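Local coordinates for protein probable mannosyltransferase KTR4 (Saccharomyces cerevisiae, PDB 5A07) that is probably a glycosyltransferase of the GT-A fold, from a yeast family of mannosyltransferase-like proteins, with GDP and manganese bound in its pocket, at residues B[241-246]-B[372-377]; B[254-259]-B[320-325]; B[56-61]-B[298-303]. All blocks are in the same frame, centred on the assembly; numbering follows the deposited sequence.

Interaction 1 of 3, residues B[241-246]-B[372-377]; sequences INYDVF and HWFRDI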
loop_
_atom_site.group_PDB
_atom_site.type_symbol
_atom_site.label_atom_id
_atom_site.label_comp_id
_atom_site.label_asym_id
_atom_site.label_seq_id
_atom_site.Cartn_x
_atom_site.Cartn_y
_atom_site.Cartn_z
ATOM N N ILE B 241 -6.178 -14.931 11.506
ATOM C CA ILE B 241 -6.474 -15.171 10.108
ATOM C C ILE B 241 -6.294 -16.644 9.840
ATOM O O ILE B 241 -5.168 -17.149 9.867
ATOM C CB ILE B 241 -5.563 -14.355 9.202
ATOM C CG1 ILE B 241 -5.751 -12.884 9.518
ATOM C CG2 ILE B 241 -5.836 -14.678 7.696
ATOM C CD1 ILE B 241 -7.112 -12.309 9.082
ATOM N N ASN B 242 -7.411 -17.332 9.580
ATOM C CA ASN B 242 -7.447 -18.786 9.492
ATOM C C ASN B 242 -7.638 -19.376 8.064
ATOM O O ASN B 242 -8.125 -20.483 7.892
ATOM C CB ASN B 242 -8.533 -19.293 10.432
ATOM C CG ASN B 242 -8.106 -19.168 11.860
ATOM O OD1 ASN B 242 -7.015 -19.552 12.215
ATOM N ND2 ASN B 242 -8.946 -18.638 12.670
ATOM N N TYR B 243 -7.250 -18.624 7.068
ATOM C CA TYR B 243 -7.187 -19.061 5.689
ATOM C C TYR B 243 -5.891 -18.565 5.122
ATOM O O TYR B 243 -5.342 -17.567 5.586
ATOM C CB TYR B 243 -8.368 -18.537 4.858
ATOM C CG TYR B 243 -8.501 -17.024 4.819
ATOM C CD1 TYR B 243 -9.113 -16.360 5.837
ATOM C CD2 TYR B 243 -7.951 -16.298 3.770
ATOM C CE1 TYR B 243 -9.213 -14.989 5.833
ATOM C CE2 TYR B 243 -8.036 -14.949 3.750
ATOM C CZ TYR B 243 -8.675 -14.289 4.776
ATOM O OH TYR B 243 -8.772 -12.950 4.780
ATOM N N ASP B 244 -5.412 -19.260 4.108
ATOM C CA ASP B 244 -4.184 -18.887 3.357
ATOM C C ASP B 244 -4.453 -17.654 2.500
ATOM O O ASP B 244 -5.269 -17.680 1.595
ATOM C CB ASP B 244 -3.747 -20.065 2.513
ATOM C CG ASP B 244 -2.403 -19.874 1.832
ATOM O OD1 ASP B 244 -2.118 -18.786 1.278
ATOM O OD2 ASP B 244 -1.587 -20.816 1.872
ATOM N N VAL B 245 -3.800 -16.555 2.847
ATOM C CA VAL B 245 -4.064 -15.266 2.262
ATOM C C VAL B 245 -3.609 -15.195 0.833
ATOM O O VAL B 245 -4.333 -14.727 -0.036
ATOM C CB VAL B 245 -3.398 -14.151 3.113
ATOM C CG1 VAL B 245 -3.428 -12.802 2.446
ATOM C CG2 VAL B 245 -4.121 -14.026 4.437
ATOM N N PHE B 246 -2.422 -15.703 0.561
ATOM C CA PHE B 246 -1.970 -15.768 -0.851
ATOM C C PHE B 246 -2.880 -16.629 -1.712
ATOM O O PHE B 246 -3.185 -16.266 -2.857
ATOM C CB PHE B 246 -0.526 -16.251 -0.966
ATOM C CG PHE B 246 0.493 -15.413 -0.265
ATOM C CD1 PHE B 246 0.478 -14.055 -0.330
ATOM C CD2 PHE B 246 1.563 -16.000 0.363
ATOM C CE1 PHE B 246 1.471 -13.299 0.237
ATOM C CE2 PHE B 246 2.553 -15.221 0.970
ATOM C CZ PHE B 246 2.494 -13.860 0.894
ATOM N N HIS B 372 -8.292 -5.712 -3.194
ATOM C CA HIS B 372 -9.067 -6.238 -2.091
ATOM C C HIS B 372 -8.752 -5.442 -0.822
ATOM O O HIS B 372 -7.567 -5.398 -0.407
ATOM C CB HIS B 372 -8.766 -7.699 -1.868
ATOM C CG HIS B 372 -9.526 -8.333 -0.759
ATOM N ND1 HIS B 372 -10.860 -8.669 -0.871
ATOM C CD2 HIS B 372 -9.160 -8.685 0.492
ATOM C CE1 HIS B 372 -11.291 -9.177 0.270
ATOM N NE2 HIS B 372 -10.273 -9.221 1.114
ATOM N N TRP B 373 -9.799 -5.030 -0.108
ATOM C CA TRP B 373 -9.676 -4.449 1.232
ATOM C C TRP B 373 -9.818 -5.540 2.304
ATOM O O TRP B 373 -10.906 -6.111 2.503
ATOM C CB TRP B 373 -10.729 -3.352 1.458
ATOM C CG TRP B 373 -10.682 -2.703 2.796
ATOM C CD1 TRP B 373 -9.589 -2.496 3.537
ATOM C CD2 TRP B 373 -11.740 -2.088 3.481
ATOM N NE1 TRP B 373 -9.894 -1.863 4.704
ATOM C CE2 TRP B 373 -11.229 -1.615 4.701
ATOM C CE3 TRP B 373 -13.104 -1.912 3.207
ATOM C CZ2 TRP B 373 -12.003 -0.939 5.618
ATOM C CZ3 TRP B 373 -13.868 -1.269 4.112
ATOM C CH2 TRP B 373 -13.320 -0.770 5.307
ATOM N N PHE B 374 -8.702 -5.831 2.996
ATOM C CA PHE B 374 -8.646 -6.906 3.974
ATOM C C PHE B 374 -9.219 -6.398 5.286
ATOM O O PHE B 374 -8.491 -6.123 6.265
ATOM C CB PHE B 374 -7.199 -7.411 4.174
ATOM C CG PHE B 374 -6.820 -8.500 3.228
ATOM C CD1 PHE B 374 -7.375 -9.753 3.354
ATOM C CD2 PHE B 374 -5.918 -8.252 2.171
ATOM C CE1 PHE B 374 -7.047 -10.764 2.435
ATOM C CE2 PHE B 374 -5.603 -9.259 1.292
ATOM C CZ PHE B 374 -6.167 -10.519 1.408
ATOM N N ARG B 375 -10.542 -6.286 5.326
ATOM C CA ARG B 375 -11.227 -5.745 6.494
ATOM C C ARG B 375 -10.887 -6.547 7.749
ATOM O O ARG B 375 -10.830 -5.983 8.859
ATOM C CB ARG B 375 -12.759 -5.715 6.267
ATOM C CG ARG B 375 -13.178 -4.676 5.225
ATOM C CD ARG B 375 -14.644 -4.857 4.867
ATOM N NE ARG B 375 -15.549 -4.447 5.968
ATOM C CZ ARG B 375 -16.871 -4.581 5.933
ATOM N NH1 ARG B 375 -17.486 -5.073 4.827
ATOM N NH2 ARG B 375 -17.594 -4.231 6.975
ATOM N N ASP B 376 -10.687 -7.835 7.582
ATOM C CA ASP B 376 -10.502 -8.742 8.691
ATOM C C ASP B 376 -9.101 -8.683 9.295
ATOM O O ASP B 376 -8.908 -9.273 10.394
ATOM C CB ASP B 376 -10.853 -10.223 8.318
ATOM C CG ASP B 376 -10.119 -10.733 7.039
ATOM O OD1 ASP B 376 -9.688 -9.914 6.129
ATOM O OD2 ASP B 376 -9.992 -11.973 6.872
ATOM N N ILE B 377 -8.141 -8.064 8.594
ATOM C CA ILE B 377 -6.751 -8.017 9.089
ATOM C C ILE B 377 -6.637 -6.805 10.003
ATOM O O ILE B 377 -6.421 -5.676 9.569
ATOM C CB ILE B 377 -5.687 -8.082 7.986
ATOM C CG1 ILE B 377 -5.866 -9.374 7.218
ATOM C CG2 ILE B 377 -4.325 -7.965 8.683
ATOM C CD1 ILE B 377 -4.846 -9.571 6.120
#

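Interaction 2 of 3, residues B[254-259]-B[320-325]; sequences KIYGFV and NFEIVD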
loop_
_atom_site.group_PDB
_atom_site.type_symbol
_atom_site.label_atom_id
_atom_site.label_comp_id
_atom_site.label_asym_id
_atom_site.label_seq_id
_atom_site.Cartn_x
_atom_site.Cartn_y
_atom_site.Cartn_z
ATOM N N LYS B 254 -7.308 -11.519 -7.125
ATOM C CA LYS B 254 -6.911 -10.278 -6.572
ATOM C C LYS B 254 -5.438 -10.055 -6.763
ATOM O O LYS B 254 -4.618 -10.919 -6.463
ATOM C CB LYS B 254 -7.258 -10.212 -5.080
ATOM C CG LYS B 254 -8.680 -10.611 -4.784
ATOM C CD LYS B 254 -9.695 -9.727 -5.456
ATOM C CE LYS B 254 -11.101 -10.180 -5.017
ATOM N NZ LYS B 254 -12.017 -9.352 -5.813
ATOM N N ILE B 255 -5.107 -8.872 -7.231
ATOM C CA ILE B 255 -3.706 -8.531 -7.433
ATOM C C ILE B 255 -3.100 -7.699 -6.317
ATOM O O ILE B 255 -1.916 -7.440 -6.319
ATOM C CB ILE B 255 -3.508 -7.768 -8.751
ATOM C CG1 ILE B 255 -4.221 -6.443 -8.758
ATOM C CG2 ILE B 255 -3.903 -8.707 -9.932
ATOM C CD1 ILE B 255 -3.800 -5.462 -9.874
ATOM N N TYR B 256 -3.945 -7.220 -5.391
ATOM C CA TYR B 256 -3.438 -6.307 -4.386
ATOM C C TYR B 256 -4.374 -6.351 -3.184
ATOM O O TYR B 256 -5.600 -6.411 -3.343
ATOM C CB TYR B 256 -3.330 -4.908 -4.934
ATOM C CG TYR B 256 -2.519 -3.959 -4.042
ATOM C CD1 TYR B 256 -1.130 -4.008 -4.047
ATOM C CD2 TYR B 256 -3.117 -3.062 -3.221
ATOM C CE1 TYR B 256 -0.387 -3.176 -3.237
ATOM C CE2 TYR B 256 -2.359 -2.191 -2.431
ATOM C CZ TYR B 256 -0.994 -2.264 -2.470
ATOM O OH TYR B 256 -0.245 -1.431 -1.699
ATOM N N GLY B 257 -3.778 -6.344 -2.008
ATOM C CA GLY B 257 -4.492 -6.278 -0.755
ATOM C C GLY B 257 -3.981 -5.170 0.136
ATOM O O GLY B 257 -2.740 -4.982 0.279
ATOM N N PHE B 258 -4.922 -4.433 0.748
ATOM C CA PHE B 258 -4.599 -3.345 1.616
ATOM C C PHE B 258 -5.508 -3.366 2.842
ATOM O O PHE B 258 -6.551 -4.025 2.859
ATOM C CB PHE B 258 -4.697 -1.997 0.876
ATOM C CG PHE B 258 -6.118 -1.513 0.626
ATOM C CD1 PHE B 258 -6.831 -1.955 -0.446
ATOM C CD2 PHE B 258 -6.726 -0.627 1.483
ATOM C CE1 PHE B 258 -8.138 -1.522 -0.672
ATOM C CE2 PHE B 258 -8.034 -0.200 1.277
ATOM C CZ PHE B 258 -8.727 -0.668 0.202
ATOM N N VAL B 259 -5.087 -2.631 3.847
ATOM C CA VAL B 259 -5.883 -2.397 5.057
ATOM C C VAL B 259 -6.288 -0.949 5.357
ATOM O O VAL B 259 -7.367 -0.718 6.007
ATOM C CB VAL B 259 -5.288 -3.021 6.351
ATOM C CG1 VAL B 259 -5.269 -4.525 6.308
ATOM C CG2 VAL B 259 -3.892 -2.503 6.638
ATOM N N ASN B 320 2.814 0.411 4.030
ATOM C CA ASN B 320 3.574 -0.314 5.037
ATOM C C ASN B 320 3.084 -1.736 5.227
ATOM O O ASN B 320 3.823 -2.604 5.651
ATOM C CB ASN B 320 3.722 0.466 6.337
ATOM C CG ASN B 320 2.402 0.941 6.935
ATOM O OD1 ASN B 320 1.575 0.148 7.329
ATOM N ND2 ASN B 320 2.264 2.225 7.069
ATOM N N PHE B 321 1.795 -1.949 5.007
ATOM C CA PHE B 321 1.210 -3.289 4.798
ATOM C C PHE B 321 0.770 -3.372 3.353
ATOM O O PHE B 321 0.127 -2.459 2.865
ATOM C CB PHE B 321 -0.047 -3.452 5.666
ATOM C CG PHE B 321 -0.901 -4.680 5.306
ATOM C CD1 PHE B 321 -1.784 -4.642 4.236
ATOM C CD2 PHE B 321 -0.765 -5.836 5.971
ATOM C CE1 PHE B 321 -2.565 -5.748 3.900
ATOM C CE2 PHE B 321 -1.498 -6.938 5.643
ATOM C CZ PHE B 321 -2.397 -6.914 4.606
ATOM N N GLU B 322 1.160 -4.405 2.628
ATOM C CA GLU B 322 0.530 -4.641 1.323
ATOM C C GLU B 322 0.711 -6.135 0.982
ATOM O O GLU B 322 1.728 -6.749 1.371
ATOM C CB GLU B 322 1.035 -3.692 0.249
ATOM C CG GLU B 322 2.535 -3.723 0.038
ATOM C CD GLU B 322 3.064 -2.752 -1.001
ATOM O OE1 GLU B 322 2.327 -2.143 -1.841
ATOM O OE2 GLU B 322 4.293 -2.619 -1.013
ATOM N N ILE B 323 -0.308 -6.747 0.356
ATOM C CA ILE B 323 -0.192 -8.104 -0.219
ATOM C C ILE B 323 -0.188 -7.801 -1.731
ATOM O O ILE B 323 -1.124 -7.176 -2.232
ATOM C CB ILE B 323 -1.396 -8.947 0.075
ATOM C CG1 ILE B 323 -1.783 -8.997 1.554
ATOM C CG2 ILE B 323 -1.159 -10.348 -0.397
ATOM C CD1 ILE B 323 -0.735 -9.471 2.426
ATOM N N VAL B 324 0.815 -8.234 -2.446
ATOM C CA VAL B 324 0.918 -7.819 -3.844
ATOM C C VAL B 324 1.295 -8.990 -4.755
ATOM O O VAL B 324 2.147 -9.838 -4.441
ATOM C CB VAL B 324 1.781 -6.548 -4.043
ATOM C CG1 VAL B 324 3.119 -6.695 -3.433
ATOM C CG2 VAL B 324 1.866 -6.200 -5.531
ATOM N N ASP B 325 0.579 -9.043 -5.869
ATOM C CA ASP B 325 0.813 -9.967 -6.952
ATOM C C ASP B 325 1.899 -9.331 -7.811
ATOM O O ASP B 325 1.682 -8.358 -8.528
ATOM C CB ASP B 325 -0.491 -10.212 -7.728
ATOM C CG ASP B 325 -0.369 -11.253 -8.878
ATOM O OD1 ASP B 325 0.789 -11.530 -9.304
ATOM O OD2 ASP B 325 -1.432 -11.807 -9.301
HETATM O O HOH W 1 -3.303 -12.723 -7.985
HETATM O O HOH W 2 -1.432 -1.123 1.033
HETATM O O HOH W 3 -2.712 -0.939 3.697
#

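Interaction 3 of 3, residues B[56-61]-B[298-303]; sequences PLYEKD and DNSQNP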
loop_
_atom_site.group_PDB
_atom_site.type_symbol
_atom_site.label_atom_id
_atom_site.label_comp_id
_atom_site.label_asym_id
_atom_site.label_seq_id
_atom_site.Cartn_x
_atom_site.Cartn_y
_atom_site.Cartn_z
ATOM N N PRO B 56 -12.679 17.652 -11.564
ATOM C CA PRO B 56 -12.892 17.245 -10.179
ATOM C C PRO B 56 -14.104 16.375 -10.084
ATOM O O PRO B 56 -15.039 16.473 -10.910
ATOM C CB PRO B 56 -13.091 18.520 -9.436
ATOM C CG PRO B 56 -13.318 19.596 -10.467
ATOM C CD PRO B 56 -12.659 19.125 -11.712
ATOM N N LEU B 57 -14.091 15.459 -9.138
ATOM C CA LEU B 57 -15.234 14.597 -9.005
ATOM C C LEU B 57 -16.492 15.391 -8.595
ATOM O O LEU B 57 -17.641 14.960 -8.911
ATOM C CB LEU B 57 -14.931 13.541 -7.963
ATOM C CG LEU B 57 -15.961 12.404 -7.762
ATOM C CD1 LEU B 57 -16.229 11.633 -9.071
ATOM C CD2 LEU B 57 -15.418 11.457 -6.691
ATOM N N TYR B 58 -16.313 16.437 -7.801
ATOM C CA TYR B 58 -17.393 17.306 -7.327
ATOM C C TYR B 58 -17.122 18.739 -7.783
ATOM O O TYR B 58 -16.014 19.272 -7.634
ATOM C CB TYR B 58 -17.482 17.303 -5.829
ATOM C CG TYR B 58 -17.881 15.954 -5.314
ATOM C CD1 TYR B 58 -19.218 15.551 -5.304
ATOM C CD2 TYR B 58 -16.935 15.041 -4.917
ATOM C CE1 TYR B 58 -19.579 14.260 -4.919
ATOM C CE2 TYR B 58 -17.277 13.782 -4.478
ATOM C CZ TYR B 58 -18.579 13.374 -4.465
ATOM O OH TYR B 58 -18.869 12.082 -4.109
ATOM N N GLU B 59 -18.124 19.386 -8.356
ATOM C CA GLU B 59 -17.969 20.796 -8.784
ATOM C C GLU B 59 -17.758 21.695 -7.641
ATOM O O GLU B 59 -18.348 21.523 -6.559
ATOM C CB GLU B 59 -19.189 21.307 -9.558
ATOM C CG GLU B 59 -19.211 20.779 -10.987
ATOM C CD GLU B 59 -20.571 20.970 -11.679
ATOM O OE1 GLU B 59 -21.607 21.303 -11.001
ATOM O OE2 GLU B 59 -20.583 20.750 -12.912
ATOM N N LYS B 60 -16.946 22.704 -7.905
ATOM C CA LYS B 60 -16.605 23.703 -6.911
ATOM C C LYS B 60 -17.847 24.261 -6.233
ATOM O O LYS B 60 -18.923 24.403 -6.844
ATOM C CB LYS B 60 -15.788 24.797 -7.583
ATOM C CG LYS B 60 -15.233 25.853 -6.627
ATOM C CD LYS B 60 -13.973 26.520 -7.173
ATOM C CE LYS B 60 -12.797 25.540 -7.152
ATOM N NZ LYS B 60 -11.636 26.037 -7.933
ATOM N N ASP B 61 -17.757 24.454 -4.929
ATOM C CA ASP B 61 -18.861 25.064 -4.177
ATOM C C ASP B 61 -20.176 24.313 -4.092
ATOM O O ASP B 61 -21.193 24.908 -3.778
ATOM C CB ASP B 61 -19.177 26.479 -4.730
ATOM C CG ASP B 61 -17.929 27.341 -4.881
ATOM O OD1 ASP B 61 -16.964 27.176 -4.090
ATOM O OD2 ASP B 61 -17.912 28.184 -5.793
ATOM N N ASP B 298 -11.382 12.601 -6.158
ATOM C CA ASP B 298 -12.254 13.082 -5.129
ATOM C C ASP B 298 -11.678 14.289 -4.445
ATOM O O ASP B 298 -10.696 14.203 -3.663
ATOM C CB ASP B 298 -12.575 12.011 -4.061
ATOM C CG ASP B 298 -13.765 12.403 -3.189
ATOM O OD1 ASP B 298 -14.215 13.575 -3.251
ATOM O OD2 ASP B 298 -14.200 11.595 -2.325
ATOM N N ASN B 299 -12.328 15.437 -4.657
ATOM C CA ASN B 299 -11.826 16.697 -4.154
ATOM C C ASN B 299 -12.631 17.180 -2.986
ATOM O O ASN B 299 -12.378 18.270 -2.440
ATOM C CB ASN B 299 -11.878 17.774 -5.272
ATOM C CG ASN B 299 -13.269 17.927 -5.865
ATOM O OD1 ASN B 299 -13.917 16.960 -6.215
ATOM N ND2 ASN B 299 -13.708 19.155 -6.009
ATOM N N SER B 300 -13.567 16.372 -2.515
ATOM C CA SER B 300 -14.532 16.885 -1.560
ATOM C C SER B 300 -14.150 16.956 -0.079
ATOM O O SER B 300 -14.754 17.752 0.666
ATOM C CB SER B 300 -15.855 16.124 -1.702
ATOM O OG SER B 300 -15.752 14.743 -1.411
ATOM N N GLN B 301 -13.249 16.066 0.385
ATOM C CA GLN B 301 -12.867 16.090 1.746
ATOM C C GLN B 301 -11.677 16.983 1.979
ATOM O O GLN B 301 -11.678 17.681 2.983
ATOM C CB GLN B 301 -12.496 14.688 2.242
ATOM C CG GLN B 301 -12.222 14.613 3.728
ATOM C CD GLN B 301 -12.127 13.149 4.193
ATOM O OE1 GLN B 301 -13.123 12.423 4.227
ATOM N NE2 GLN B 301 -10.933 12.721 4.551
ATOM N N ASN B 302 -10.681 16.925 1.110
ATOM C CA ASN B 302 -9.444 17.739 1.169
ATOM C C ASN B 302 -9.202 18.452 -0.160
ATOM O O ASN B 302 -8.271 18.139 -0.903
ATOM C CB ASN B 302 -8.217 16.884 1.487
ATOM C CG ASN B 302 -8.248 16.362 2.863
ATOM O OD1 ASN B 302 -8.386 17.114 3.816
ATOM N ND2 ASN B 302 -8.255 15.088 2.990
ATOM N N PRO B 303 -10.022 19.497 -0.440
ATOM C CA PRO B 303 -9.931 20.185 -1.710
ATOM C C PRO B 303 -8.576 20.870 -1.925
ATOM O O PRO B 303 -8.138 21.018 -3.076
ATOM C CB PRO B 303 -11.068 21.234 -1.631
ATOM C CG PRO B 303 -11.499 21.282 -0.213
ATOM C CD PRO B 303 -11.198 19.922 0.339
HETATM O O HOH W 4 -16.876 10.906 -2.527
#

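Interaction 1 of 3, residues B[241-246]-B[372-377]
Tyr243 and Asp376 meet tip to tip with ring and carboxylate only 2° from coplanar, a flat union of two side chains joined by one short bond. The hydroxyl OH of Tyr243 donates to OD2 of Asp376 over 2.6 Å and uses the syn lone pair of that oxygen. In this GT-A fold the pair ties the loop leading into helix 245-251 to the turn that follows strand 371-373. That turn is a type I beta turn from Phe374 to Ile377, closed by Ile377 N donating to Phe374 O at 3.1 Å. Asp376 holds CG between its backbone N and carbonyl carbon (chi1 52°), which directs the carboxylate to the Tyr243 hydroxyl. Beside the polar pair, the Phe374 ring presents CE1 at its edge to the Tyr243 OH atom, 3.6 Å away, while CD2 of His372 lies over the centre of one Phe374 face. Buried apolar packing flanks the bond: Ile241 and Ile377 cross at about a right angle, CD1 of the first 3.7 Å from CG1 of the second. Asp244, at the N-cap of helix 245-251, accepts from Gln247 N through OD1. At the start of that helix, CG1 of Val245 comes obliquely to CZ of Phe374, at 3.7 Å.

Interaction 2 of 3, residues B[254-259]-B[320-325]
The phenol oxygen OH of Tyr256 is gripped twice: it donates to OE1 of Glu322 at 2.7 Å and accepts from a water that also donates to Phe321 O. Glu322 OE1 is met on its anti side, with ring and carboxylate planes 88° apart, and the hydroxyl lies 18° out of the carboxylate plane. Tyr256 CG stands anti to the backbone N, which sends the ring toward the Glu322 side chain. OE2 of Glu322 forms salt bridges with Arg358 and Arg230. These groups belong to an antiparallel strand pair, its axes at 175°. Gly257 and Ile323 form its hydrogen-bonded pair, with Gly257 N to Ile323 O at 2.8 Å and Ile323 N to Gly257 O at 3.0 Å; beyond the Tyr256–Val324 non-hydrogen-bonded pair, Asp325 N donates to Ile255 O. Past the other end, Val259 CG1 makes a CH-pi contact over one Phe321 face, 4.1 Å from the ring centroid. Within the mixed sheet of the GT-A fold, strand 256-262 also pairs in parallel with strand 371-373, and strand 322-325 antiparallel with strand 227-230, while helix 354-365 touches Tyr256 and helix 245-251 touches Ile323.

Interaction 3 of 3, residues B[56-61]-B[298-303]
Asn299 meets the loop 56-61 with its side-chain amide, which reads the backbone of Tyr58 on both its N-H and its carbonyl. The contact joins two irregular loops at the periphery of the GT-A fold, one between helices 43-53 and 65-80, the other between helices 293-297 and 303-308. The CB of Asn299 carries CG between the backbone N and the carbonyl carbon (chi1 55°), and CG lies 3.6 Å from Pro56 CB. From there the amide forks. OD1 accepts from Tyr58 N at 2.9 Å, the donor lying in the carbonyl plane on a lone pair. ND2 donates to Tyr58 O at 2.8 Å, nearly straight at 160°, and the acceptor stays close to the amide plane. With both ends engaged, the two bonds fix the rotation of the amide and identify its oxygen and nitrogen.

Next to Asn299, Asp298 forms an Asx turn: its OD1 accepts from Ser300 N, which approaches from above the carboxylate plane, and from Ser300 OG, which meets the syn lone pair. The two bonds hold this carboxylate beside the Tyr58 ring, whose plane it meets at 46°, with Asp298 OD1 3.3 Å from CE2 at the ring edge. Ser300 adds its CB, 3.6 Å from Tyr58 CD2. Nearby, Leu57 crosses Asp298 obliquely, and its CD2 packs on CA and CB of that residue.

Farther out, helix 418-425 covers part of this site: Thr420 bonds to Asp298 OD2, and Leu57 touches His424. One water also links Tyr58 and Asp298, lying 2.8 Å from Tyr58 OH and donating to Asp298 OD2.

How the interactions relate
Interactions 1 and 2 are neighbours, with centres 10 Å apart, and share the central sheet: strand 371-373 lies beside strand 256-262, and backbone N atoms of His372 and Phe374 each lie 2.8 Å from the O atoms of Tyr256 and Phe258 respectively, as probable hydrogen bonds. Both segments of interaction 2 fall between those of interaction 1 in sequence. It is also near the ligand site, the Glu322 side chain about 9 Å from GDP and that of Phe321 about 10 Å from the manganese ion. Interaction 3 stands apart on the periphery, its centre 32 Å from that of interaction 1 and 27 Å from that of interaction 2; one of its segments precedes both others, while its second falls between their two segments.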